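Local coordinates for protein HemO (Neisseria meningitidis, PDB 1J77) that binds heme through an axial histidine and probably degrades it as a heme oxygenase, opening the porphyrin ring to release its iron, at residues T82-D87 and A139-P144. Residues are numbered along the deposited sequence; the frame is centred on the assembly and turned at random.
Sequences TQDLKD and ARHLAP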
ATOM      1  N   THR A  82      12.598   0.680  -3.750  1.00 23.29           N
ATOM      2  CA  THR A  82      13.535   0.667  -4.834  1.00 24.21           C
ATOM      3  C   THR A  82      14.942   0.278  -4.325  1.00 24.10           C
ATOM      4  O   THR A  82      15.703  -0.373  -5.032  1.00 23.57           O
ATOM      5  CB  THR A  82      13.579   2.058  -5.480  1.00 23.68           C
ATOM      6  OG1 THR A  82      12.339   2.328  -6.158  1.00 26.86           O
ATOM      7  CG2 THR A  82      14.610   2.079  -6.539  1.00 24.92           C
ATOM      8  N   GLN A  83      15.282   0.709  -3.120  1.00 24.42           N
ATOM      9  CA  GLN A  83      16.556   0.313  -2.503  1.00 25.30           C
ATOM     10  C   GLN A  83      16.506  -1.195  -2.138  1.00 25.35           C
ATOM     11  O   GLN A  83      17.498  -1.924  -2.236  1.00 25.06           O
ATOM     12  CB  GLN A  83      16.818   1.162  -1.254  1.00 25.70           C
ATOM     13  CG  GLN A  83      18.113   0.805  -0.536  1.00 28.18           C
ATOM     14  CD  GLN A  83      19.390   1.065  -1.332  1.00 32.11           C
ATOM     15  OE1 GLN A  83      20.055   0.134  -1.809  1.00 35.57           O
ATOM     16  NE2 GLN A  83      19.758   2.324  -1.421  1.00 34.71           N
ATOM     17  N   ASP A  84      15.345  -1.684  -1.717  1.00 25.02           N
ATOM     18  CA  ASP A  84      15.240  -3.107  -1.438  1.00 24.82           C
ATOM     19  C   ASP A  84      15.515  -3.910  -2.693  1.00 24.66           C
ATOM     20  O   ASP A  84      16.155  -4.972  -2.632  1.00 24.26           O
ATOM     21  CB  ASP A  84      13.832  -3.434  -0.922  1.00 24.09           C
ATOM     22  CG  ASP A  84      13.617  -3.015   0.514  1.00 24.86           C
ATOM     23  OD1 ASP A  84      14.622  -2.934   1.280  1.00 24.91           O
ATOM     24  OD2 ASP A  84      12.489  -2.727   0.984  1.00 24.52           O
ATOM     25  N   LEU A  85      15.008  -3.445  -3.837  1.00 23.95           N
ATOM     26  CA  LEU A  85      15.257  -4.079  -5.127  1.00 24.11           C
ATOM     27  C   LEU A  85      16.754  -4.098  -5.392  1.00 26.21           C
ATOM     28  O   LEU A  85      17.300  -5.130  -5.759  1.00 25.43           O
ATOM     29  CB  LEU A  85      14.489  -3.400  -6.290  1.00 24.39           C
ATOM     30  CG  LEU A  85      13.004  -3.780  -6.530  1.00 24.01           C
ATOM     31  CD1 LEU A  85      12.320  -2.757  -7.423  1.00 24.99           C
ATOM     32  CD2 LEU A  85      12.895  -5.161  -7.148  1.00 24.40           C
ATOM     33  N   LYS A  86      17.401  -2.948  -5.205  1.00 26.69           N
ATOM     34  CA  LYS A  86      18.872  -2.835  -5.385  1.00 28.11           C
ATOM     35  C   LYS A  86      19.621  -3.876  -4.554  1.00 29.00           C
ATOM     36  O   LYS A  86      20.528  -4.568  -5.070  1.00 29.95           O
ATOM     37  CB  LYS A  86      19.351  -1.419  -5.054  1.00 28.24           C
ATOM     38  CG  LYS A  86      20.825  -1.171  -5.378  1.00 30.07           C
ATOM     39  CD  LYS A  86      21.202   0.304  -5.191  1.00 33.48           C
ATOM     40  CE  LYS A  86      22.652   0.595  -5.622  1.00 35.08           C
ATOM     41  NZ  LYS A  86      23.063   2.003  -5.285  1.00 35.53           N
ATOM     42  N   ASP A  87      19.260  -3.961  -3.285  1.00 29.16           N
ATOM     43  CA  ASP A  87      19.841  -4.920  -2.365  1.00 30.22           C
ATOM     44  C   ASP A  87      19.749  -6.312  -2.957  1.00 31.75           C
ATOM     45  O   ASP A  87      20.686  -7.126  -2.822  1.00 32.69           O
ATOM     46  CB  ASP A  87      19.124  -4.916  -1.020  1.00 29.77           C
ATOM     47  CG  ASP A  87      19.237  -3.626  -0.283  1.00 30.24           C
ATOM     48  OD1 ASP A  87      20.178  -2.805  -0.568  1.00 31.11           O
ATOM     49  OD2 ASP A  87      18.429  -3.344   0.638  1.00 28.78           O
ATOM     50  N   ALA A 139      14.257  -5.432   3.195  1.00 26.52           N
ATOM     51  CA  ALA A 139      12.922  -5.167   3.784  1.00 25.34           C
ATOM     52  C   ALA A 139      12.794  -3.756   4.409  1.00 25.93           C
ATOM     53  O   ALA A 139      12.062  -3.521   5.370  1.00 26.13           O
ATOM     54  CB  ALA A 139      12.546  -6.274   4.790  1.00 25.57           C
ATOM     55  N   ARG A 140      13.578  -2.833   3.874  1.00 26.14           N
ATOM     56  CA  ARG A 140      13.544  -1.428   4.308  1.00 26.48           C
ATOM     57  C   ARG A 140      12.129  -0.840   4.236  1.00 25.95           C
ATOM     58  O   ARG A 140      11.684  -0.121   5.157  1.00 25.40           O
ATOM     59  CB  ARG A 140      14.512  -0.660   3.390  0.60 27.25           C
ATOM     60  CG  ARG A 140      15.995  -1.243   3.243  0.60 28.53           C
ATOM     61  CD  ARG A 140      16.738  -0.689   2.023  0.60 29.06           C
ATOM     62  NE  ARG A 140      18.117  -1.137   1.869  0.60 30.88           N
ATOM     63  CZ  ARG A 140      19.192  -0.562   2.419  0.60 30.82           C
ATOM     64  NH1 ARG A 140      19.085   0.479   3.205  0.60 30.70           N
ATOM     65  NH2 ARG A 140      20.397  -1.026   2.181  0.60 29.76           N
ATOM     66  N   HIS A 141      11.416  -1.149   3.150  1.00 25.57           N
ATOM     67  CA  HIS A 141      10.059  -0.603   2.937  1.00 24.77           C
ATOM     68  C   HIS A 141       8.998  -1.121   3.887  1.00 24.18           C
ATOM     69  O   HIS A 141       7.949  -0.476   4.070  1.00 23.51           O
ATOM     70  CB  HIS A 141       9.617  -0.769   1.483  1.00 24.14           C
ATOM     71  CG  HIS A 141       9.018  -2.098   1.165  1.00 24.34           C
ATOM     72  ND1 HIS A 141       9.765  -3.186   0.785  1.00 22.00           N
ATOM     73  CD2 HIS A 141       7.722  -2.484   1.115  1.00 22.22           C
ATOM     74  CE1 HIS A 141       8.946  -4.200   0.525  1.00 24.35           C
ATOM     75  NE2 HIS A 141       7.706  -3.800   0.733  1.00 24.92           N
ATOM     76  N   LEU A 142       9.322  -2.219   4.579  1.00 24.22           N
ATOM     77  CA  LEU A 142       8.408  -2.855   5.526  1.00 24.91           C
ATOM     78  C   LEU A 142       8.711  -2.546   6.969  1.00 25.70           C
ATOM     79  O   LEU A 142       7.916  -2.839   7.853  1.00 26.57           O
ATOM     80  CB  LEU A 142       8.442  -4.383   5.341  1.00 24.30           C
ATOM     81  CG  LEU A 142       7.951  -4.970   4.010  1.00 24.03           C
ATOM     82  CD1 LEU A 142       8.237  -6.497   3.862  1.00 22.68           C
ATOM     83  CD2 LEU A 142       6.494  -4.717   3.800  1.00 23.72           C
ATOM     84  N   ALA A 143       9.848  -1.907   7.208  1.00 27.56           N
ATOM     85  CA  ALA A 143      10.223  -1.565   8.571  1.00 28.21           C
ATOM     86  C   ALA A 143       9.238  -0.554   9.167  1.00 28.38           C
ATOM     87  O   ALA A 143       8.595   0.247   8.450  1.00 28.15           O
ATOM     88  CB  ALA A 143      11.603  -1.036   8.581  1.00 28.18           C
ATOM     89  N   PRO A 144       9.090  -0.609  10.476  1.00 29.38           N
ATOM     90  CA  PRO A 144       8.123   0.222  11.194  1.00 30.37           C
ATOM     91  C   PRO A 144       8.505   1.692  11.178  1.00 31.60           C
ATOM     92  O   PRO A 144       9.699   1.978  11.142  1.00 32.03           O
ATOM     93  CB  PRO A 144       8.223  -0.281  12.640  1.00 30.73           C
ATOM     94  CG  PRO A 144       9.271  -1.222  12.691  1.00 31.19           C
ATOM     95  CD  PRO A 144       9.909  -1.447  11.369  1.00 30.18           C
TER
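Asp84, on helix 78-87, turns its carboxylate to the start of 139-144 and accepts three hydrogen bonds. Asp84 OD1 takes the backbone N of Arg140 at 2.8 Å. Asp84 OD2 receives the backbone N of His141 at 2.9 Å, nearly straight at 171°, and also His141 ND1 at 2.8 Å. The backbone donors come in on the syn sides, ND1 on the anti side. His141 CG sits between its backbone N and carbonyl carbon (chi1 85°), bringing ND1 beside its own N-H. A short acid suits this place because its two oxygens match successive N-H groups of a turn; histidine bonds on two sides, its NE2 meeting Gln49 OE1 of helix 39-60.

Charge pairing adds a second tie. Long Arg140 spans to Asp87, which meets NE and NH2 side-on; the NE separation is doubtfully short in this one of two conformers. Gln83 CG covers one guanidinium face.

The contact ties the loop between helices 122-129 and 149-162 to the end of helix 78-87, with His141 about 9 Å from the heme. Acceptors at both ring nitrogens would favour a positively charged His141; three N-H donors chiefly stabilise buried Asp84, the long Arg140 bridge perhaps helping.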